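Local atomic coordinates of Lmo2184 protein (Listeria monocytogenes serovar 1/2a, PDB entry 5JOQ), a protein that probably binds haem at the cell surface as the lipoprotein substrate-binding component of an iron-related ABC transporter. Residues P167-L172 with I223-A228; V181-A186 with E207-N212; N199-Q204 with E214-A219. All coordinates share one frame; numbering follows the deposited sequence.

Contact 1: residues P167-L172 with I223-A228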
loop_
_atom_site.group_PDB
_atom_site.type_symbol
_atom_site.label_atom_id
_atom_site.label_comp_id
_atom_site.label_asym_id
_atom_site.label_seq_id
_atom_site.Cartn_x
_atom_site.Cartn_y
_atom_site.Cartn_z
ATOM N N PRO A 167 -13.831 -8.363 28.279
ATOM C CA PRO A 167 -14.268 -9.036 27.056
ATOM C C PRO A 167 -13.211 -10.010 26.527
ATOM O O PRO A 167 -12.050 -9.815 26.796
ATOM C CB PRO A 167 -14.375 -7.891 26.069
ATOM C CG PRO A 167 -13.283 -6.982 26.480
ATOM C CD PRO A 167 -13.189 -7.079 27.967
ATOM N N THR A 168 -13.612 -11.029 25.787
ATOM C CA THR A 168 -12.664 -11.928 25.162
ATOM C C THR A 168 -12.328 -11.245 23.813
ATOM O O THR A 168 -13.191 -10.648 23.198
ATOM C CB THR A 168 -13.241 -13.326 24.942
ATOM O OG1 THR A 168 -14.450 -13.214 24.206
ATOM C CG2 THR A 168 -13.514 -14.013 26.278
ATOM N N VAL A 169 -11.085 -11.339 23.378
ATOM C CA VAL A 169 -10.650 -10.690 22.161
ATOM C C VAL A 169 -9.861 -11.561 21.190
ATOM O O VAL A 169 -9.026 -12.327 21.596
ATOM C CB VAL A 169 -9.751 -9.473 22.498
ATOM C CG1 VAL A 169 -9.375 -8.690 21.251
ATOM C CG2 VAL A 169 -10.382 -8.596 23.564
ATOM N N LEU A 170 -10.137 -11.400 19.905
ATOM C CA LEU A 170 -9.394 -12.090 18.871
ATOM C C LEU A 170 -8.633 -10.992 18.124
ATOM O O LEU A 170 -9.223 -10.029 17.676
ATOM C CB LEU A 170 -10.303 -12.857 17.932
ATOM C CG LEU A 170 -9.684 -13.267 16.602
ATOM C CD1 LEU A 170 -8.431 -14.085 16.826
ATOM C CD2 LEU A 170 -10.670 -14.022 15.738
ATOM N N ILE A 171 -7.326 -11.155 18.008
ATOM C CA ILE A 171 -6.479 -10.179 17.343
ATOM C C ILE A 171 -5.945 -10.756 16.016
ATOM O O ILE A 171 -5.308 -11.789 16.009
ATOM C CB ILE A 171 -5.276 -9.758 18.206
ATOM C CG1 ILE A 171 -5.684 -9.369 19.616
ATOM C CG2 ILE A 171 -4.524 -8.604 17.574
ATOM C CD1 ILE A 171 -4.531 -9.346 20.575
ATOM N N LEU A 172 -6.192 -10.064 14.915
ATOM C CA LEU A 172 -5.765 -10.549 13.598
ATOM C C LEU A 172 -4.784 -9.541 13.014
ATOM O O LEU A 172 -4.988 -8.331 13.147
ATOM C CB LEU A 172 -6.972 -10.705 12.640
ATOM C CG LEU A 172 -8.077 -11.672 13.091
ATOM C CD1 LEU A 172 -9.247 -11.635 12.089
ATOM C CD2 LEU A 172 -7.517 -13.085 13.238
ATOM N N ILE A 223 -14.968 -9.446 20.819
ATOM C CA ILE A 223 -14.431 -8.366 19.995
ATOM C C ILE A 223 -13.384 -8.928 19.054
ATOM O O ILE A 223 -12.578 -9.779 19.457
ATOM C CB ILE A 223 -13.789 -7.277 20.877
ATOM C CG1 ILE A 223 -14.842 -6.600 21.756
ATOM C CG2 ILE A 223 -13.009 -6.243 20.024
ATOM C CD1 ILE A 223 -14.204 -5.764 22.932
ATOM N N ILE A 224 -13.351 -8.427 17.809
ATOM C CA ILE A 224 -12.240 -8.736 16.902
ATOM C C ILE A 224 -11.511 -7.439 16.586
ATOM O O ILE A 224 -12.157 -6.428 16.290
ATOM C CB ILE A 224 -12.714 -9.425 15.614
ATOM C CG1 ILE A 224 -13.433 -10.754 15.949
ATOM C CG2 ILE A 224 -11.504 -9.633 14.639
ATOM C CD1 ILE A 224 -14.151 -11.380 14.724
ATOM N N LEU A 225 -10.179 -7.457 16.724
ATOM C CA LEU A 225 -9.294 -6.354 16.371
ATOM C C LEU A 225 -8.455 -6.779 15.175
ATOM O O LEU A 225 -8.006 -7.928 15.117
ATOM C CB LEU A 225 -8.340 -5.976 17.524
ATOM C CG LEU A 225 -8.973 -5.669 18.886
ATOM C CD1 LEU A 225 -7.874 -5.279 19.900
ATOM C CD2 LEU A 225 -10.041 -4.542 18.754
ATOM N N ARG A 226 -8.248 -5.855 14.221
ATOM C CA ARG A 226 -7.456 -6.151 13.026
ATOM C C ARG A 226 -6.372 -5.100 12.849
ATOM O O ARG A 226 -6.597 -3.920 13.112
ATOM C CB ARG A 226 -8.340 -6.184 11.740
ATOM C CG ARG A 226 -9.440 -7.286 11.756
ATOM C CD ARG A 226 -10.265 -7.251 10.402
ATOM N NE ARG A 226 -10.950 -5.951 10.244
ATOM C CZ ARG A 226 -12.193 -5.819 9.801
ATOM N NH1 ARG A 226 -12.889 -6.906 9.478
ATOM N NH2 ARG A 226 -12.757 -4.619 9.717
ATOM N N ALA A 227 -5.189 -5.530 12.415
ATOM C CA ALA A 227 -4.080 -4.622 12.130
ATOM C C ALA A 227 -3.511 -4.968 10.758
ATOM O O ALA A 227 -3.153 -6.124 10.510
ATOM C CB ALA A 227 -2.969 -4.737 13.191
ATOM N N ALA A 228 -3.397 -3.966 9.883
ATOM C CA ALA A 228 -2.704 -4.121 8.608
ATOM C C ALA A 228 -1.584 -3.092 8.605
ATOM O O ALA A 228 -1.734 -2.013 8.039
ATOM C CB ALA A 228 -3.657 -3.941 7.433
#
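Leu170 and Leu225 sit at the middle of two parallel strands, 168-172 and 223-227. Leu170 N-H donates to Ile223 O at 3.0 Å. Leu170 O accepts from Leu225 N at 2.9 Å, in a nearly straight bond of 170°. Leu172 repeats the pattern, its N-H donating to Leu225 O at 2.8 Å and its O accepting from Ala227 N. Carbonyl oxygens also meet CA-H groups, as with Arg226 CA and Leu172 O at 3.3 Å. The side chains pack on both faces. On one, Val169 CG1 is anti to the backbone N (chi1 -175°) and meets Leu225 CG at 3.9 Å. On the same face Ile223 CD1 rests on Pro167 CB at 3.8 Å. On the other, Leu172 CD1 touches Ile224 CG2 at 4.0 Å. The long Arg226 chain leaves this second face, and its guanidinium forms salt bridges with Asp240 and Asp262 and a cation-pi contact with Phe243. Thr168 N is held by Asp222. The pair lies inside a mixed sheet. Strand 260-262 runs beside 223-227, and strands 180-182 and 198-199 pair with 168-173. Helices 187-194 and 276-288 pack on the face of Val169 and Leu225, giving an alpha/beta lobe as in this family.

Contact 2: residues V181-A186 with E207-N212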
loop_
_atom_site.group_PDB
_atom_site.type_symbol
_atom_site.label_atom_id
_atom_site.label_comp_id
_atom_site.label_asym_id
_atom_site.label_seq_id
_atom_site.Cartn_x
_atom_site.Cartn_y
_atom_site.Cartn_z
ATOM N N VAL A 181 -3.174 -14.926 13.704
ATOM C CA VAL A 181 -3.669 -14.685 15.060
ATOM C C VAL A 181 -2.530 -14.143 15.916
ATOM O O VAL A 181 -1.430 -14.705 15.913
ATOM C CB VAL A 181 -4.231 -15.977 15.650
ATOM C CG1 VAL A 181 -4.693 -15.730 17.083
ATOM C CG2 VAL A 181 -5.403 -16.449 14.793
ATOM N N VAL A 182 -2.773 -13.046 16.624
ATOM C CA VAL A 182 -1.738 -12.381 17.429
ATOM C C VAL A 182 -1.928 -12.818 18.879
ATOM O O VAL A 182 -3.034 -12.688 19.426
ATOM C CB VAL A 182 -1.816 -10.845 17.303
ATOM C CG1 VAL A 182 -0.695 -10.196 18.071
ATOM C CG2 VAL A 182 -1.747 -10.377 15.804
ATOM N N THR A 183 -0.868 -13.357 19.494
ATOM C CA THR A 183 -0.950 -13.793 20.879
ATOM C C THR A 183 -0.497 -12.697 21.845
ATOM O O THR A 183 -0.008 -11.643 21.446
ATOM C CB THR A 183 -0.085 -15.024 21.121
ATOM O OG1 THR A 183 1.302 -14.617 21.147
ATOM C CG2 THR A 183 -0.322 -16.094 20.005
ATOM N N GLU A 184 -0.591 -13.002 23.149
ATOM C CA GLU A 184 -0.077 -12.118 24.190
ATOM C C GLU A 184 1.420 -11.862 24.042
ATOM O O GLU A 184 1.932 -10.900 24.634
ATOM C CB GLU A 184 -0.328 -12.742 25.586
ATOM C CG GLU A 184 0.506 -14.015 25.814
ATOM C CD GLU A 184 0.139 -14.760 27.100
ATOM O OE1 GLU A 184 -0.151 -14.042 28.099
ATOM O OE2 GLU A 184 0.144 -16.036 27.091
ATOM N N HIS A 185 2.139 -12.702 23.286
ATOM C CA HIS A 185 3.597 -12.537 23.200
ATOM C C HIS A 185 4.041 -11.480 22.207
ATOM O O HIS A 185 5.252 -11.172 22.149
ATOM C CB HIS A 185 4.296 -13.866 22.851
ATOM C CG HIS A 185 3.954 -14.968 23.801
ATOM N ND1 HIS A 185 4.267 -14.917 25.143
ATOM C CD2 HIS A 185 3.297 -16.134 23.613
ATOM C CE1 HIS A 185 3.815 -16.006 25.744
ATOM N NE2 HIS A 185 3.238 -16.772 24.830
ATOM N N ALA A 186 3.123 -10.923 21.427
ATOM C CA ALA A 186 3.422 -9.818 20.526
ATOM C C ALA A 186 2.903 -8.514 21.123
ATOM O O ALA A 186 2.056 -8.519 22.016
ATOM C CB ALA A 186 2.792 -10.052 19.138
ATOM N N GLU A 207 4.544 -15.688 18.866
ATOM C CA GLU A 207 3.929 -14.367 18.689
ATOM C C GLU A 207 2.750 -14.390 17.710
ATOM O O GLU A 207 1.733 -13.699 17.928
ATOM C CB GLU A 207 4.995 -13.387 18.182
ATOM C CG GLU A 207 6.098 -13.073 19.195
ATOM C CD GLU A 207 7.284 -12.329 18.561
ATOM O OE1 GLU A 207 7.149 -11.836 17.422
ATOM O OE2 GLU A 207 8.348 -12.227 19.188
ATOM N N TYR A 208 2.878 -15.134 16.600
ATOM C CA TYR A 208 1.856 -15.150 15.541
ATOM C C TYR A 208 1.550 -16.588 15.160
ATOM O O TYR A 208 2.468 -17.410 15.006
ATOM C CB TYR A 208 2.304 -14.370 14.276
ATOM C CG TYR A 208 2.783 -12.987 14.614
ATOM C CD1 TYR A 208 1.890 -12.017 15.069
ATOM C CD2 TYR A 208 4.127 -12.654 14.502
ATOM C CE1 TYR A 208 2.337 -10.757 15.434
ATOM C CE2 TYR A 208 4.582 -11.403 14.870
ATOM C CZ TYR A 208 3.665 -10.456 15.323
ATOM O OH TYR A 208 4.139 -9.222 15.681
ATOM N N LEU A 209 0.262 -16.907 15.066
ATOM C CA LEU A 209 -0.213 -18.235 14.701
ATOM C C LEU A 209 -0.977 -18.175 13.389
ATOM O O LEU A 209 -1.633 -17.175 13.072
ATOM C CB LEU A 209 -1.179 -18.811 15.769
ATOM C CG LEU A 209 -0.629 -19.071 17.154
ATOM C CD1 LEU A 209 -1.748 -19.074 18.162
ATOM C CD2 LEU A 209 0.068 -20.413 17.132
ATOM N N ALA A 210 -0.954 -19.281 12.665
ATOM C CA ALA A 210 -1.877 -19.441 11.550
ATOM C C ALA A 210 -3.305 -19.522 12.095
ATOM O O ALA A 210 -3.540 -20.049 13.180
ATOM C CB ALA A 210 -1.535 -20.705 10.755
ATOM N N SER A 211 -4.265 -18.958 11.375
ATOM C CA SER A 211 -5.626 -18.892 11.908
ATOM C C SER A 211 -6.320 -20.240 11.718
ATOM O O SER A 211 -6.286 -20.811 10.628
ATOM C CB SER A 211 -6.404 -17.771 11.221
ATOM O OG SER A 211 -6.388 -18.015 9.809
ATOM N N ASN A 212 -6.886 -20.793 12.797
ATOM C CA ASN A 212 -7.790 -21.947 12.708
ATOM C C ASN A 212 -9.184 -21.368 12.914
ATOM O O ASN A 212 -9.634 -21.173 14.038
ATOM C CB ASN A 212 -7.468 -23.019 13.746
ATOM C CG ASN A 212 -8.389 -24.266 13.642
ATOM O OD1 ASN A 212 -9.579 -24.216 13.215
ATOM N ND2 ASN A 212 -7.842 -25.393 14.080
HETATM O O HOH W 1 8.050 -12.081 22.163
#
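Val181 and Leu209 form the hydrogen-bonded pair of a short antiparallel strand pairing, followed by an ST turn at Thr183. Val181 N-H donates to Leu209 O at 2.8 Å, and Leu209 N-H returns a bond to Val181 O. Thr183 N then reaches Glu207 O in a straight bond (179°). The tight part is buried and made by Val181, Val182, Thr183, Ala186 and Tyr208. Val181 CG2 lies against Ser211 CB at 3.9 Å. Thr183 CG2 crosses Leu209 CD1 at about a right angle, 3.8 Å away. Across the non-hydrogen-bonded pair, Val182 runs alongside Tyr208 and points the same way, with CG2 at the ring edge near its plane. Ala186 CB approaches Tyr208 CE1 at 3.8 Å. Tyr208 also packs on Glu241 of the second subunit. Thr183 OG1 lies between its backbone N and carbonyl carbon (chi1 74°). There it accepts from His185 N at 3.0 Å and also bonds to Val206 O, which fixes the turn. By contrast, the side of His185 and Glu207 is looser and partly exposed. The Glu207 side chain is extended beyond CG, and CG passes His185 O at 3.6 Å. One water donates to both His185 O and Glu207 OE2, the latter at 3.0 Å.

Contact 3: residues N199-Q204 with E214-A219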
loop_
_atom_site.group_PDB
_atom_site.type_symbol
_atom_site.label_atom_id
_atom_site.label_comp_id
_atom_site.label_asym_id
_atom_site.label_seq_id
_atom_site.Cartn_x
_atom_site.Cartn_y
_atom_site.Cartn_z
ATOM N N ASN A 199 -7.379 -12.646 25.692
ATOM C CA ASN A 199 -7.122 -13.179 24.353
ATOM C C ASN A 199 -7.816 -14.531 24.245
ATOM O O ASN A 199 -7.749 -15.346 25.176
ATOM C CB ASN A 199 -5.602 -13.327 24.158
ATOM C CG ASN A 199 -5.194 -13.364 22.688
ATOM O OD1 ASN A 199 -5.781 -14.100 21.896
ATOM N ND2 ASN A 199 -4.209 -12.553 22.323
ATOM N N VAL A 200 -8.502 -14.785 23.125
ATOM C CA VAL A 200 -9.091 -16.111 22.970
ATOM C C VAL A 200 -8.022 -17.181 22.824
ATOM O O VAL A 200 -8.328 -18.362 22.996
ATOM C CB VAL A 200 -10.059 -16.215 21.765
ATOM C CG1 VAL A 200 -11.336 -15.456 22.053
ATOM C CG2 VAL A 200 -9.383 -15.743 20.441
ATOM N N ILE A 201 -6.797 -16.810 22.468
ATOM C CA ILE A 201 -5.685 -17.758 22.326
ATOM C C ILE A 201 -4.905 -17.759 23.613
ATOM O O ILE A 201 -4.502 -16.697 24.093
ATOM C CB ILE A 201 -4.749 -17.392 21.150
ATOM C CG1 ILE A 201 -5.517 -17.372 19.853
ATOM C CG2 ILE A 201 -3.650 -18.425 21.031
ATOM C CD1 ILE A 201 -6.190 -18.710 19.553
ATOM N N LYS A 202 -4.692 -18.941 24.188
ATOM C CA LYS A 202 -3.994 -19.038 25.453
ATOM C C LYS A 202 -2.928 -20.111 25.382
ATOM O O LYS A 202 -3.018 -21.056 24.600
ATOM C CB LYS A 202 -4.958 -19.362 26.605
ATOM C CG LYS A 202 -5.992 -18.289 26.815
ATOM C CD LYS A 202 -6.967 -18.668 27.915
ATOM C CE LYS A 202 -8.124 -17.656 27.982
ATOM N NZ LYS A 202 -8.907 -17.557 26.688
ATOM N N ASP A 203 -1.979 -20.012 26.287
ATOM C CA ASP A 203 -0.981 -21.034 26.437
ATOM C C ASP A 203 -0.285 -21.396 25.130
ATOM O O ASP A 203 -0.130 -22.546 24.786
ATOM C CB ASP A 203 -1.585 -22.236 27.181
ATOM C CG ASP A 203 -2.397 -21.818 28.436
ATOM O OD1 ASP A 203 -2.022 -20.869 29.142
ATOM O OD2 ASP A 203 -3.426 -22.442 28.723
ATOM N N GLN A 204 0.116 -20.360 24.416
ATOM C CA GLN A 204 0.838 -20.470 23.171
ATOM C C GLN A 204 2.261 -20.066 23.489
ATOM O O GLN A 204 2.548 -19.527 24.588
ATOM C CB GLN A 204 0.321 -19.524 22.126
ATOM C CG GLN A 204 -1.060 -19.837 21.645
ATOM C CD GLN A 204 -1.247 -21.286 21.322
ATOM O OE1 GLN A 204 -0.554 -21.842 20.504
ATOM N NE2 GLN A 204 -2.179 -21.908 21.990
ATOM N N GLU A 214 -12.414 -22.191 12.263
ATOM C CA GLU A 214 -13.534 -22.914 12.863
ATOM C C GLU A 214 -13.385 -22.981 14.371
ATOM O O GLU A 214 -14.371 -22.849 15.103
ATOM C CB GLU A 214 -13.637 -24.325 12.302
ATOM C CG GLU A 214 -13.842 -24.356 10.764
ATOM C CD GLU A 214 -12.494 -24.585 10.047
ATOM O OE1 GLU A 214 -11.421 -24.351 10.664
ATOM O OE2 GLU A 214 -12.524 -25.019 8.885
ATOM N N TYR A 215 -12.159 -23.207 14.848
ATOM C CA TYR A 215 -11.900 -23.142 16.285
ATOM C C TYR A 215 -12.219 -21.753 16.825
ATOM O O TYR A 215 -12.863 -21.597 17.882
ATOM C CB TYR A 215 -10.422 -23.512 16.563
ATOM C CG TYR A 215 -10.016 -23.153 17.983
ATOM C CD1 TYR A 215 -10.349 -23.973 19.058
ATOM C CD2 TYR A 215 -9.380 -21.961 18.254
ATOM C CE1 TYR A 215 -10.001 -23.618 20.381
ATOM C CE2 TYR A 215 -9.032 -21.601 19.571
ATOM C CZ TYR A 215 -9.353 -22.426 20.623
ATOM O OH TYR A 215 -9.000 -22.047 21.918
ATOM N N LEU A 216 -11.761 -20.717 16.114
ATOM C CA LEU A 216 -11.964 -19.347 16.592
ATOM C C LEU A 216 -13.447 -18.995 16.617
ATOM O O LEU A 216 -13.922 -18.328 17.546
ATOM C CB LEU A 216 -11.195 -18.364 15.714
ATOM C CG LEU A 216 -9.643 -18.494 15.789
ATOM C CD1 LEU A 216 -8.990 -17.639 14.718
ATOM C CD2 LEU A 216 -9.093 -18.051 17.183
ATOM N N GLN A 217 -14.197 -19.450 15.616
ATOM C CA GLN A 217 -15.637 -19.184 15.621
ATOM C C GLN A 217 -16.305 -19.811 16.837
ATOM O O GLN A 217 -17.197 -19.216 17.458
ATOM C CB GLN A 217 -16.275 -19.710 14.330
ATOM C CG GLN A 217 -17.798 -19.353 14.259
ATOM C CD GLN A 217 -18.440 -19.791 12.934
ATOM O OE1 GLN A 217 -17.933 -19.459 11.871
ATOM N NE2 GLN A 217 -19.522 -20.545 13.002
ATOM N N SER A 218 -15.917 -21.030 17.172
ATOM C CA SER A 218 -16.479 -21.682 18.350
ATOM C C SER A 218 -16.053 -20.954 19.628
ATOM O O SER A 218 -16.825 -20.865 20.590
ATOM C CB SER A 218 -16.013 -23.137 18.388
ATOM O OG SER A 218 -16.511 -23.811 19.515
ATOM N N ALA A 219 -14.837 -20.433 19.662
ATOM C CA ALA A 219 -14.420 -19.673 20.842
ATOM C C ALA A 219 -15.256 -18.405 20.987
ATOM O O ALA A 219 -15.489 -17.927 22.110
ATOM C CB ALA A 219 -12.938 -19.334 20.764
HETATM O O HOH W 2 -6.174 -21.231 22.857
#
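Val200 and Ile201 meet Tyr215, Leu216 and Ala219 through apolar side chains, and the polar link is a water. Segment 199-204 runs from the end of strand 198-199 into a loop, which faces helix 214-219. Ile201 CD1 touches two helix residues. It meets Leu216 CD2 at 3.8 Å and comes to the edge of the Tyr215 ring, near its plane, at 4.1 Å from CE2. Val200 CG2 meets the same Leu216 CD2 at 4.0 Å, the two side chains crossing at about a right angle. Val200 CB also faces Ala219 CB, more loosely. Tyr215 CG is anti to its backbone N (chi1 167°), and the ring extends toward the loop. The water takes a bond from Lys202 N at 3.0 Å and is hydrogen-bonded to Tyr215 OH. The loop is shaped by its own side chains. Asn199 OD1 accepts from Ile201 N at 3.0 Å, an Asx turn, and Lys202 NZ bonds Asn199 O at 2.9 Å. Behind the apolar group, Leu170 touches Val200 and Leu216, and Val181 touches Ile201 and Leu216. The helix is thus joined to the sheet, at strands 168-173 and 180-182, chiefly by aliphatic packing. Tyr215 and Lys202 are exposed, and the water between them is consistent with a solvent-facing rim.

Overall arrangement
The three contacts lie on the same side of the chain's centre, with centres 10 to 11 Å apart. Contacts 2 and 3 are both nested in the chain between the two strands of contact 1, and their own segments alternate. Strand 168-173 joins all three: Ile171 O is 2.9 Å from Val182 N of contact 2, and Val169 O is 2.9 Å from Val200 N of contact 3. Contacts 2 and 3 meet through His185 NE2 and Gln204 O, 2.9 Å apart, and through Val182 O and Asn199 ND2, 3.1 Å apart. A citric acid molecule, probably from the crystallisation liquor, lies about 4 Å from the Pro167 side chain.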